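Local coordinates for proline dehydrogenase (Bradyrhizobium japonicum USDA 110, PDB 3HAZ), which probably oxidises proline to glutamate in two steps, joining an FAD-dependent proline dehydrogenase and an NAD-dependent 1-pyrroline-5-carboxylate dehydrogenase in one chain, at residues T761-N765 with L883-V887; R793-L797 with N945-A949; I849-K853 with H873-L877; G915-H921 with V937-N943. All coordinates share one frame; numbering follows the deposited sequence. Where two conformers were deposited one is given.

All four contacts fall within the aldehyde dehydrogenase part of the chain and illustrate how chemistry follows position in one fold. Contacts 1 and 2 pair loops at the ends of sheet strands and join polar groups at a ligand to a smaller apolar patch: the first grips NAD with a carboxylate, the second surrounds a sulfate with N-H groups and a hydroxyl. Asn765 joins them, its ND2 bonding to Cys794 O and Ala796 O. Contact 4 is a buried parallel strand pair that touches contact 2. Contact 3 packs helix 839-855 on strand 873-876, near the end of the same sheet away from contact 4, largely buried and apolar with a lysine at its exposed margin; contact 1, by comparison, is only partly buried.

Contact 1: residues T761-N765 with L883-V887; sequences TGGIN and LTEEV. With NAD (nicotinamide-adenine-dinucleotide), chain D.
Ile764 and Glu886 mark the nearest approach of two irregular loops, their CA atoms 5.3 Å apart, where the chain from Gly762 to Ile764 runs almost opposite to that from Leu883 to Glu886 (160°). Glu886 carries the polar half of the contact. With CG anti to its own backbone N (chi1 -177°) and the chain extended beyond, its carboxylate reaches past Gly763, whose O lies against the CG methylene, to the nicotinamide ribose of NAD. There each oxygen takes one ribose hydroxyl: O3D bonds to Glu886 OE1 at 2.6 Å, and O2D to Glu886 OE2 at 2.9 Å. Gly763 N adds a second bond to Glu886 OE2 at 3.1 Å, coming from above the carboxylate plane, so the group is held both by the cofactor and by the protein backbone. On the apolar side Ile764 and Leu883 lie alongside one another, their side chains running in opposing senses, CG2 of Ile764 lying 3.6 Å from CD2 of Leu883, while CD1 of Ile764 rests on the Glu885 carbonyl carbon. The nicotinamide carboxamide is fixed separately, N7N donating to Thr761 O at 2.8 Å. A glutamate clasping both ribose hydroxyls is characteristic of the NAD site of aldehyde dehydrogenases.

Contact 2: residues R793-L797 with N945-A949; sequences RCSAL and NMIGA. With NAD (nicotinamide-adenine-dinucleotide), chain D; SO4 (sulfate ion), chain E.
Ile947 holds CG1 between its backbone N and carbonyl carbon (chi1 68°), which swings CD1 over one face of the Arg793 guanidinium; Ser795 has a similar first torsion (chi1 59°) that turns OG toward a bound sulfate. The methyl sits 3.8 Å from Arg793 NE, nearer the rim of the group than its centre, and the isoleucine chain lies roughly perpendicular to the arginine chain. At the guanidinium edge, near its plane, Arg793 NH1 donates to sulfate O3 at 2.8 Å. Ser795 OG reaches that same oxygen, also at 2.8 Å, and Gly948 N adds a nearly straight bond to O3 at 3.0 Å (169°), so three groups from both loops converge on one atom. Ala949 N holds O1 of the sulfate at 3.1 Å. The ion probably came from the crystallisation liquor, but its setting beside Cys794, the predicted nucleophile, is consistent with a pocket for the substrate carboxylate, as in related dehydrogenases. Arg793 is steadied by a salt bridge from NH2 to Asp606, and an Asx turn from Asn945 OD1 to Ile947 N shapes the other loop. Elsewhere in the contact, Met946 SD touches Leu797 CD1 at 3.8 Å. Segment 793-797 links helix 775-787 to strand 797-803, whereas 945-949 follows strand 939-942 and packs Asn945 and Ile947 on the helix and Met946 on Met767 of strand 765-769.

Contact 3: residues I849-K853 with H873-L877; sequences IARMK and HIFEL
His873 NE2 and Lys853 NZ share one water, which lies 2.7 Å from His873 NE2, at the edge of the imidazole and in its plane, and accepts only a weak bond from Lys853 NZ. The other ring nitrogen, ND1, is hydrogen-bonded to Ala871 O, so both nitrogens have a partner and the ring's rotation is likely to be limited. Its face receives Ile849, whose CD1 stands 3.6 Å from the His873 ring centroid in a CH-pi contact. Two residues along the strand the same scheme is repeated more exactly: Met852 CB sits 3.4 Å from the Phe875 centroid, only 4° off the ring normal. Beyond CB the methionine bends (chi2 -62°) and carries its sulfur away from the ring centre; Met852 SD remains 5.2 Å from the Phe875 centroid, a distant Met-aromatic contact, and meets Leu877 CD1 at 4.1 Å. Lys853 CG borders the Phe875 ring at its edge, 3.9 Å from CE2, before the lysine extends toward the water. The segments' axes lie 9.8 Å apart and 36° from parallel. Helix 839-855 thus covers strand 873-876 with alternate residues of the strand, His873 and Phe875, meeting successive helical turns, the layered helix-on-sheet packing of an alpha/beta domain.

Contact 4: residues G915-H921 with V937-N943; sequences GLTLGVH and VGNIYVN
Strands 917-921 and 939-942 are the two parallel strands of a beta-alpha-beta unit whose helix, 925-934, covers one side of the pair; they lie in the seven-stranded mixed sheet of the aldehyde dehydrogenase part. Within the strands proper, Leu918 and Val920 supply both their N and O to the ladder. Leu918 N donates to Asn939 O, and Leu918 O accepts from Tyr941 N at 2.8 Å, the latter bond almost straight (171°); Val920 N then donates to Tyr941 O at 2.9 Å, and Val920 O receives Asn943 N at 2.8 Å. Before the ladder proper, Asn939 N bonds to Leu916 O, and Gly938 N bonds to Gly915 O at 3.0 Å. Side chains alternate. Leu918, Val920, Ile940 and Val942 face the helix, and Val937 CG1 packs against Leu918 CB at 4.0 Å. Thr917, Asn939 and Tyr941 occupy the other face, where Thr917 CG2 touches the edge of the tyrosine ring, 4.1 Å from CE1. The threonine's OG1, placed between its backbone N and carbonyl carbon (chi1 57°), bonds to Ser795 O. Strand 939-942 continues the sheet into a neighbouring subunit, pairing in parallel with a strand of that chain. Past the strand end, Asn943 OD1 bonds to Ser922 N, and Asn943 CA sits over the His921 ring, 3.8 Å from its centroid.

Contact 1: residues T761-N765 with L883-V887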
# COMPACT_ATOMS: atom_id res chain seq x y z
N THR A 761 21.29 -27.60 -31.90
CA THR A 761 22.19 -28.00 -32.96
C THR A 761 22.81 -26.77 -33.63
O THR A 761 22.76 -25.67 -33.08
CB THR A 761 21.48 -28.95 -33.96
OG1 THR A 761 20.19 -28.42 -34.29
CG2 THR A 761 21.28 -30.32 -33.33
N GLY A 762 23.41 -26.95 -34.80
CA GLY A 762 24.22 -25.89 -35.38
C GLY A 762 23.46 -24.70 -35.95
O GLY A 762 22.29 -24.47 -35.64
N GLY A 763 24.16 -23.93 -36.77
CA GLY A 763 23.55 -22.85 -37.52
C GLY A 763 24.46 -22.39 -38.64
O GLY A 763 25.65 -22.68 -38.64
N ILE A 764 23.88 -21.69 -39.60
CA ILE A 764 24.65 -20.91 -40.56
C ILE A 764 24.28 -19.46 -40.26
O ILE A 764 23.35 -18.90 -40.85
CB ILE A 764 24.34 -21.33 -42.02
CG1 ILE A 764 24.55 -22.84 -42.17
CG2 ILE A 764 25.20 -20.54 -43.00
CD1 ILE A 764 24.28 -23.39 -43.57
N ASN A 765 24.99 -18.88 -39.30
CA ASN A 765 24.59 -17.60 -38.73
C ASN A 765 25.03 -16.42 -39.58
O ASN A 765 26.20 -16.31 -39.95
CB ASN A 765 25.12 -17.49 -37.29
CG ASN A 765 24.77 -18.71 -36.44
OD1 ASN A 765 23.63 -19.16 -36.45
ND2 ASN A 765 25.75 -19.24 -35.73
N LEU A 883 27.02 -21.02 -49.85
CA LEU A 883 27.29 -21.56 -48.51
C LEU A 883 26.14 -22.47 -48.09
O LEU A 883 25.02 -22.00 -47.86
CB LEU A 883 27.48 -20.44 -47.49
CG LEU A 883 27.82 -20.86 -46.06
CD1 LEU A 883 29.12 -21.65 -46.06
CD2 LEU A 883 27.92 -19.64 -45.13
N THR A 884 26.40 -23.77 -48.00
CA THR A 884 25.34 -24.73 -47.73
C THR A 884 25.51 -25.55 -46.46
O THR A 884 24.64 -26.35 -46.10
CB THR A 884 25.15 -25.71 -48.91
OG1 THR A 884 26.42 -26.28 -49.26
CG2 THR A 884 24.57 -24.99 -50.12
N GLU A 885 26.64 -25.37 -45.77
CA GLU A 885 26.87 -26.13 -44.55
C GLU A 885 27.39 -25.24 -43.44
O GLU A 885 27.96 -24.18 -43.70
CB GLU A 885 27.87 -27.25 -44.79
CG GLU A 885 28.07 -27.63 -46.24
CD GLU A 885 29.49 -28.10 -46.52
OE1 GLU A 885 29.98 -28.97 -45.76
OE2 GLU A 885 30.11 -27.59 -47.48
N GLU A 886 27.19 -25.67 -42.20
CA GLU A 886 27.88 -25.07 -41.08
C GLU A 886 29.33 -25.55 -41.09
O GLU A 886 29.59 -26.75 -40.98
CB GLU A 886 27.21 -25.47 -39.76
CG GLU A 886 27.83 -24.82 -38.52
CD GLU A 886 27.37 -25.49 -37.22
OE1 GLU A 886 27.32 -26.74 -37.19
OE2 GLU A 886 27.07 -24.78 -36.24
N VAL A 887 30.27 -24.63 -41.26
CA VAL A 887 31.68 -24.98 -41.21
C VAL A 887 32.24 -24.47 -39.88
O VAL A 887 32.33 -23.25 -39.66
CB VAL A 887 32.45 -24.36 -42.39
CG1 VAL A 887 33.84 -24.99 -42.52
CG2 VAL A 887 31.66 -24.57 -43.68
PA NAD D . 28.37 -34.06 -32.54
O1A NAD D . 26.92 -34.29 -33.27
O2A NAD D . 29.45 -34.46 -33.44
O5B NAD D . 28.38 -35.00 -31.16
C5B NAD D . 28.18 -34.38 -29.90
C4B NAD D . 27.82 -35.41 -28.82
O4B NAD D . 26.88 -36.47 -29.25
C3B NAD D . 29.04 -36.26 -28.26
O3B NAD D . 29.23 -36.38 -26.89
C2B NAD D . 28.97 -37.49 -29.15
O2B NAD D . 29.87 -38.57 -28.94
C1B NAD D . 27.53 -37.74 -29.15
N9A NAD D . 27.12 -38.60 -30.27
C8A NAD D . 27.74 -38.75 -31.47
N7A NAD D . 26.99 -39.68 -32.24
C5A NAD D . 25.88 -40.09 -31.47
C6A NAD D . 24.84 -40.98 -31.73
N6A NAD D . 24.78 -41.66 -33.01
N1A NAD D . 23.88 -41.20 -30.79
C2A NAD D . 23.95 -40.54 -29.57
N3A NAD D . 24.97 -39.67 -29.31
C4A NAD D . 25.94 -39.45 -30.26
O3 NAD D . 28.54 -32.46 -32.06
PN NAD D . 30.05 -31.87 -31.65
O1N NAD D . 31.12 -32.25 -32.87
O2N NAD D . 30.49 -32.47 -30.39
O5D NAD D . 29.99 -30.22 -31.48
C5D NAD D . 29.81 -29.39 -32.62
C4D NAD D . 28.33 -29.15 -32.96
O4D NAD D . 27.41 -28.93 -31.80
C3D NAD D . 27.91 -28.02 -34.00
O3D NAD D . 27.18 -28.38 -35.14
C2D NAD D . 27.32 -26.97 -33.04
O2D NAD D . 26.76 -25.76 -33.52
C1D NAD D . 26.58 -27.82 -32.09
N1N NAD D . 26.36 -27.05 -30.86
C2N NAD D . 25.16 -26.33 -30.70
C3N NAD D . 24.94 -25.55 -29.49
C7N NAD D . 23.62 -24.77 -29.32
O7N NAD D . 23.35 -24.32 -28.26
N7N NAD D . 22.66 -24.72 -30.40
C4N NAD D . 25.98 -25.52 -28.43
C5N NAD D . 27.16 -26.24 -28.58
C6N NAD D . 27.39 -27.03 -29.81

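Contact 2: residues R793-L797 with N945-A949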
# COMPACT_ATOMS: atom_id res chain seq x y z
N ARG A 793 32.20 -21.77 -31.93
CA ARG A 793 30.98 -21.51 -31.18
C ARG A 793 29.81 -21.72 -32.13
O ARG A 793 29.89 -21.42 -33.31
CB ARG A 793 30.94 -20.08 -30.67
CG ARG A 793 32.06 -19.72 -29.72
CD ARG A 793 31.97 -18.24 -29.35
NE ARG A 793 32.99 -17.85 -28.39
CZ ARG A 793 32.75 -17.61 -27.11
NH1 ARG A 793 31.52 -17.71 -26.63
NH2 ARG A 793 33.74 -17.26 -26.30
N CYS A 794 28.71 -22.23 -31.60
CA CYS A 794 27.52 -22.49 -32.40
C CYS A 794 26.88 -21.18 -32.85
O CYS A 794 26.22 -21.13 -33.89
CB CYS A 794 26.51 -23.30 -31.58
SG CYS A 794 26.20 -22.62 -29.93
N SER A 795 27.09 -20.14 -32.05
CA SER A 795 26.53 -18.82 -32.33
C SER A 795 27.37 -18.02 -33.33
O SER A 795 26.98 -16.91 -33.72
CB SER A 795 26.46 -18.03 -31.03
OG SER A 795 27.75 -17.92 -30.47
N ALA A 796 28.50 -18.57 -33.73
CA ALA A 796 29.49 -17.82 -34.51
C ALA A 796 28.95 -17.32 -35.84
O ALA A 796 28.15 -17.98 -36.50
CB ALA A 796 30.75 -18.66 -34.75
N LEU A 797 29.43 -16.14 -36.22
CA LEU A 797 29.10 -15.56 -37.51
C LEU A 797 29.74 -16.35 -38.65
O LEU A 797 30.96 -16.57 -38.65
CB LEU A 797 29.56 -14.10 -37.56
CG LEU A 797 29.40 -13.39 -38.90
CD1 LEU A 797 27.93 -13.38 -39.35
CD2 LEU A 797 29.94 -11.98 -38.79
N ASN A 945 28.34 -7.80 -30.96
CA ASN A 945 28.71 -9.12 -31.46
C ASN A 945 27.61 -10.17 -31.20
O ASN A 945 26.67 -9.91 -30.45
CB ASN A 945 30.06 -9.56 -30.90
CG ASN A 945 29.97 -10.00 -29.46
OD1 ASN A 945 29.04 -10.70 -29.07
ND2 ASN A 945 30.94 -9.60 -28.66
N MET A 946 27.73 -11.32 -31.85
CA MET A 946 26.67 -12.34 -31.82
C MET A 946 26.93 -13.48 -30.83
O MET A 946 26.22 -14.49 -30.85
CB MET A 946 26.48 -12.93 -33.22
CG MET A 946 25.98 -11.94 -34.26
SD MET A 946 26.39 -12.41 -35.97
CE MET A 946 25.65 -14.04 -36.07
N ILE A 947 27.94 -13.35 -29.98
CA ILE A 947 28.39 -14.46 -29.17
C ILE A 947 28.35 -14.19 -27.66
O ILE A 947 28.16 -13.06 -27.22
CB ILE A 947 29.81 -14.89 -29.55
CG1 ILE A 947 30.81 -13.79 -29.18
CG2 ILE A 947 29.90 -15.22 -31.05
CD1 ILE A 947 32.26 -14.24 -29.29
N GLY A 948 28.53 -15.25 -26.88
CA GLY A 948 28.66 -15.13 -25.43
C GLY A 948 27.36 -14.86 -24.70
O GLY A 948 27.33 -14.08 -23.75
N ALA A 949 26.28 -15.52 -25.14
CA ALA A 949 24.99 -15.39 -24.48
C ALA A 949 25.15 -15.57 -22.98
O ALA A 949 25.86 -16.47 -22.52
CB ALA A 949 24.01 -16.41 -25.04
PA NAD D . 28.37 -34.06 -32.54
O1A NAD D . 26.92 -34.29 -33.27
O2A NAD D . 29.45 -34.46 -33.44
O5B NAD D . 28.38 -35.00 -31.16
C5B NAD D . 28.18 -34.38 -29.90
C4B NAD D . 27.82 -35.41 -28.82
O4B NAD D . 26.88 -36.47 -29.25
C3B NAD D . 29.04 -36.26 -28.26
O3B NAD D . 29.23 -36.38 -26.89
C2B NAD D . 28.97 -37.49 -29.15
O2B NAD D . 29.87 -38.57 -28.94
C1B NAD D . 27.53 -37.74 -29.15
N9A NAD D . 27.12 -38.60 -30.27
C8A NAD D . 27.74 -38.75 -31.47
N7A NAD D . 26.99 -39.68 -32.24
C5A NAD D . 25.88 -40.09 -31.47
C6A NAD D . 24.84 -40.98 -31.73
N6A NAD D . 24.78 -41.66 -33.01
N1A NAD D . 23.88 -41.20 -30.79
C2A NAD D . 23.95 -40.54 -29.57
N3A NAD D . 24.97 -39.67 -29.31
C4A NAD D . 25.94 -39.45 -30.26
O3 NAD D . 28.54 -32.46 -32.06
PN NAD D . 30.05 -31.87 -31.65
O1N NAD D . 31.12 -32.25 -32.87
O2N NAD D . 30.49 -32.47 -30.39
O5D NAD D . 29.99 -30.22 -31.48
C5D NAD D . 29.81 -29.39 -32.62
C4D NAD D . 28.33 -29.15 -32.96
O4D NAD D . 27.41 -28.93 -31.80
C3D NAD D . 27.91 -28.02 -34.00
O3D NAD D . 27.18 -28.38 -35.14
C2D NAD D . 27.32 -26.97 -33.04
O2D NAD D . 26.76 -25.76 -33.52
C1D NAD D . 26.58 -27.82 -32.09
N1N NAD D . 26.36 -27.05 -30.86
C2N NAD D . 25.16 -26.33 -30.70
C3N NAD D . 24.94 -25.55 -29.49
C7N NAD D . 23.62 -24.77 -29.32
O7N NAD D . 23.35 -24.32 -28.26
N7N NAD D . 22.66 -24.72 -30.40
C4N NAD D . 25.98 -25.52 -28.43
C5N NAD D . 27.16 -26.24 -28.58
C6N NAD D . 27.39 -27.03 -29.81
S SO4 E . 27.89 -18.60 -27.24
O1 SO4 E . 26.72 -17.72 -27.33
O2 SO4 E . 27.56 -19.90 -27.82
O3 SO4 E . 29.02 -18.03 -27.95
O4 SO4 E . 28.26 -18.74 -25.83

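Contact 3: residues I849-K853 with H873-L877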
# COMPACT_ATOMS: atom_id res chain seq x y z
N ILE A 849 38.19 -24.81 -47.06
CA ILE A 849 39.03 -23.70 -47.48
C ILE A 849 39.56 -23.92 -48.90
O ILE A 849 39.51 -23.02 -49.74
CB ILE A 849 40.19 -23.48 -46.49
CG1 ILE A 849 39.67 -22.73 -45.25
CG2 ILE A 849 41.33 -22.70 -47.15
CD1 ILE A 849 40.56 -22.84 -44.03
N ALA A 850 40.05 -25.13 -49.17
CA ALA A 850 40.54 -25.47 -50.50
C ALA A 850 39.45 -25.27 -51.55
O ALA A 850 39.68 -24.68 -52.60
CB ALA A 850 41.07 -26.90 -50.54
N ARG A 851 38.25 -25.77 -51.24
CA ARG A 851 37.11 -25.64 -52.14
C ARG A 851 36.72 -24.18 -52.38
O ARG A 851 36.45 -23.78 -53.51
CB ARG A 851 35.92 -26.42 -51.58
CG ARG A 851 34.67 -26.36 -52.44
N MET A 852 36.70 -23.40 -51.31
CA MET A 852 36.31 -22.00 -51.40
C MET A 852 37.31 -21.19 -52.21
O MET A 852 36.93 -20.28 -52.95
CB MET A 852 36.14 -21.38 -50.00
CG MET A 852 34.83 -21.71 -49.31
SD MET A 852 33.34 -21.14 -50.16
CE MET A 852 32.90 -22.62 -51.07
N LYS A 853 38.59 -21.53 -52.09
CA LYS A 853 39.61 -20.85 -52.90
C LYS A 853 39.36 -20.97 -54.40
O LYS A 853 39.71 -20.07 -55.17
CB LYS A 853 41.01 -21.37 -52.57
CG LYS A 853 41.54 -20.93 -51.22
CD LYS A 853 43.02 -21.22 -51.11
CE LYS A 853 43.51 -21.08 -49.68
NZ LYS A 853 44.81 -21.78 -49.50
N HIS A 873 39.93 -17.00 -42.11
CA HIS A 873 39.83 -16.89 -43.55
C HIS A 873 38.60 -16.07 -43.88
O HIS A 873 37.58 -16.17 -43.20
CB HIS A 873 39.71 -18.28 -44.19
CG HIS A 873 41.02 -18.99 -44.35
ND1 HIS A 873 41.69 -19.56 -43.29
CD2 HIS A 873 41.76 -19.25 -45.45
CE1 HIS A 873 42.80 -20.13 -43.73
NE2 HIS A 873 42.87 -19.95 -45.04
N ILE A 874 38.69 -15.26 -44.92
CA ILE A 874 37.54 -14.52 -45.39
C ILE A 874 37.35 -14.76 -46.88
O ILE A 874 38.24 -14.48 -47.68
CB ILE A 874 37.69 -13.00 -45.15
CG1 ILE A 874 37.95 -12.72 -43.67
CG2 ILE A 874 36.45 -12.27 -45.65
CD1 ILE A 874 38.50 -11.33 -43.39
N PHE A 875 36.19 -15.30 -47.23
CA PHE A 875 35.83 -15.48 -48.63
C PHE A 875 34.62 -14.63 -48.93
O PHE A 875 33.75 -14.44 -48.08
CB PHE A 875 35.50 -16.95 -48.93
CG PHE A 875 36.67 -17.87 -48.79
CD1 PHE A 875 36.82 -18.64 -47.65
CD2 PHE A 875 37.61 -17.98 -49.80
CE1 PHE A 875 37.90 -19.49 -47.52
CE2 PHE A 875 38.69 -18.83 -49.68
CZ PHE A 875 38.83 -19.59 -48.54
N GLU A 876 34.57 -14.11 -50.15
CA GLU A 876 33.37 -13.42 -50.62
C GLU A 876 32.67 -14.30 -51.65
O GLU A 876 33.29 -14.76 -52.61
CB GLU A 876 33.70 -12.04 -51.21
CG GLU A 876 32.51 -11.38 -51.89
CD GLU A 876 32.76 -9.92 -52.25
OE1 GLU A 876 33.84 -9.39 -51.93
OE2 GLU A 876 31.85 -9.29 -52.83
N LEU A 877 31.39 -14.53 -51.42
CA LEU A 877 30.56 -15.33 -52.30
C LEU A 877 29.85 -14.41 -53.27
O LEU A 877 29.55 -13.26 -52.94
CB LEU A 877 29.50 -16.05 -51.46
CG LEU A 877 29.78 -17.40 -50.79
CD1 LEU A 877 31.26 -17.62 -50.52
CD2 LEU A 877 28.92 -17.52 -49.50
O HOH W 1 44.91 -21.25 -46.28

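Contact 4: residues G915-H921 with V937-N943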
# COMPACT_ATOMS: atom_id res chain seq x y z
N GLY A 915 18.42 -21.41 -37.83
CA GLY A 915 17.89 -20.23 -37.17
C GLY A 915 18.39 -20.06 -35.75
O GLY A 915 17.60 -20.02 -34.81
N LEU A 916 19.70 -19.97 -35.60
CA LEU A 916 20.31 -19.86 -34.27
C LEU A 916 20.58 -18.40 -33.89
O LEU A 916 19.85 -17.83 -33.07
CB LEU A 916 21.58 -20.70 -34.20
CG LEU A 916 22.18 -20.90 -32.80
CD1 LEU A 916 21.11 -21.37 -31.81
CD2 LEU A 916 23.32 -21.89 -32.86
N THR A 917 21.62 -17.79 -34.46
CA THR A 917 21.88 -16.37 -34.20
C THR A 917 21.83 -15.52 -35.47
O THR A 917 22.12 -16.00 -36.58
CB THR A 917 23.24 -16.13 -33.49
OG1 THR A 917 24.31 -16.67 -34.28
CG2 THR A 917 23.26 -16.76 -32.11
N LEU A 918 21.47 -14.26 -35.29
CA LEU A 918 21.50 -13.28 -36.37
C LEU A 918 22.01 -11.94 -35.84
O LEU A 918 21.56 -11.46 -34.80
CB LEU A 918 20.11 -13.10 -36.97
CG LEU A 918 20.03 -11.91 -37.94
CD1 LEU A 918 20.74 -12.23 -39.24
CD2 LEU A 918 18.60 -11.49 -38.19
N GLY A 919 22.96 -11.35 -36.55
CA GLY A 919 23.46 -10.03 -36.20
C GLY A 919 22.88 -8.97 -37.11
O GLY A 919 22.75 -9.19 -38.31
N VAL A 920 22.53 -7.82 -36.54
CA VAL A 920 22.07 -6.68 -37.33
C VAL A 920 22.81 -5.41 -36.90
O VAL A 920 22.76 -5.03 -35.73
CB VAL A 920 20.55 -6.41 -37.19
CG1 VAL A 920 20.13 -5.24 -38.08
CG2 VAL A 920 19.75 -7.65 -37.51
N HIS A 921 23.50 -4.78 -37.84
CA HIS A 921 24.19 -3.53 -37.59
C HIS A 921 23.57 -2.42 -38.42
O HIS A 921 23.66 -2.43 -39.65
CB HIS A 921 25.68 -3.65 -37.90
CG HIS A 921 26.54 -3.89 -36.70
ND1 HIS A 921 26.70 -5.13 -36.13
CD2 HIS A 921 27.27 -3.03 -35.95
CE1 HIS A 921 27.50 -5.03 -35.08
NE2 HIS A 921 27.87 -3.77 -34.96
N VAL A 937 14.80 -16.56 -36.28
CA VAL A 937 16.02 -16.89 -35.55
C VAL A 937 15.86 -16.78 -34.03
O VAL A 937 15.18 -15.88 -33.55
CB VAL A 937 17.16 -15.96 -36.02
CG1 VAL A 937 18.46 -16.30 -35.33
CG2 VAL A 937 17.31 -16.07 -37.53
N GLY A 938 16.52 -17.66 -33.29
CA GLY A 938 16.37 -17.70 -31.84
C GLY A 938 16.98 -16.52 -31.09
O GLY A 938 16.41 -16.03 -30.11
N ASN A 939 18.14 -16.06 -31.54
CA ASN A 939 18.85 -14.98 -30.87
C ASN A 939 19.29 -13.92 -31.87
O ASN A 939 20.08 -14.20 -32.78
CB ASN A 939 20.06 -15.52 -30.09
CG ASN A 939 19.66 -16.28 -28.83
OD1 ASN A 939 19.32 -17.46 -28.87
ND2 ASN A 939 19.73 -15.60 -27.69
N ILE A 940 18.74 -12.72 -31.70
CA ILE A 940 19.06 -11.59 -32.57
C ILE A 940 19.87 -10.58 -31.77
O ILE A 940 19.48 -10.17 -30.67
CB ILE A 940 17.77 -10.96 -33.15
CG1 ILE A 940 17.00 -12.02 -33.96
CG2 ILE A 940 18.08 -9.74 -34.02
CD1 ILE A 940 15.70 -11.53 -34.54
N TYR A 941 21.03 -10.22 -32.30
CA TYR A 941 21.92 -9.26 -31.65
C TYR A 941 22.05 -8.01 -32.52
O TYR A 941 22.43 -8.09 -33.70
CB TYR A 941 23.29 -9.88 -31.43
CG TYR A 941 23.34 -11.00 -30.41
CD1 TYR A 941 23.35 -12.34 -30.82
CD2 TYR A 941 23.41 -10.73 -29.05
CE1 TYR A 941 23.41 -13.37 -29.89
CE2 TYR A 941 23.47 -11.74 -28.11
CZ TYR A 941 23.47 -13.06 -28.53
OH TYR A 941 23.53 -14.07 -27.59
N VAL A 942 21.75 -6.86 -31.94
CA VAL A 942 21.73 -5.61 -32.69
C VAL A 942 22.86 -4.68 -32.26
O VAL A 942 22.96 -4.30 -31.09
CB VAL A 942 20.37 -4.89 -32.51
CG1 VAL A 942 20.34 -3.58 -33.32
CG2 VAL A 942 19.24 -5.82 -32.93
N ASN A 943 23.73 -4.34 -33.21
CA ASN A 943 24.79 -3.38 -32.96
C ASN A 943 25.76 -3.85 -31.88
O ASN A 943 26.30 -3.05 -31.12
CB ASN A 943 24.20 -2.00 -32.61
CG ASN A 943 23.54 -1.33 -33.81
OD1 ASN A 943 23.82 -1.67 -34.96
ND2 ASN A 943 22.64 -0.38 -33.55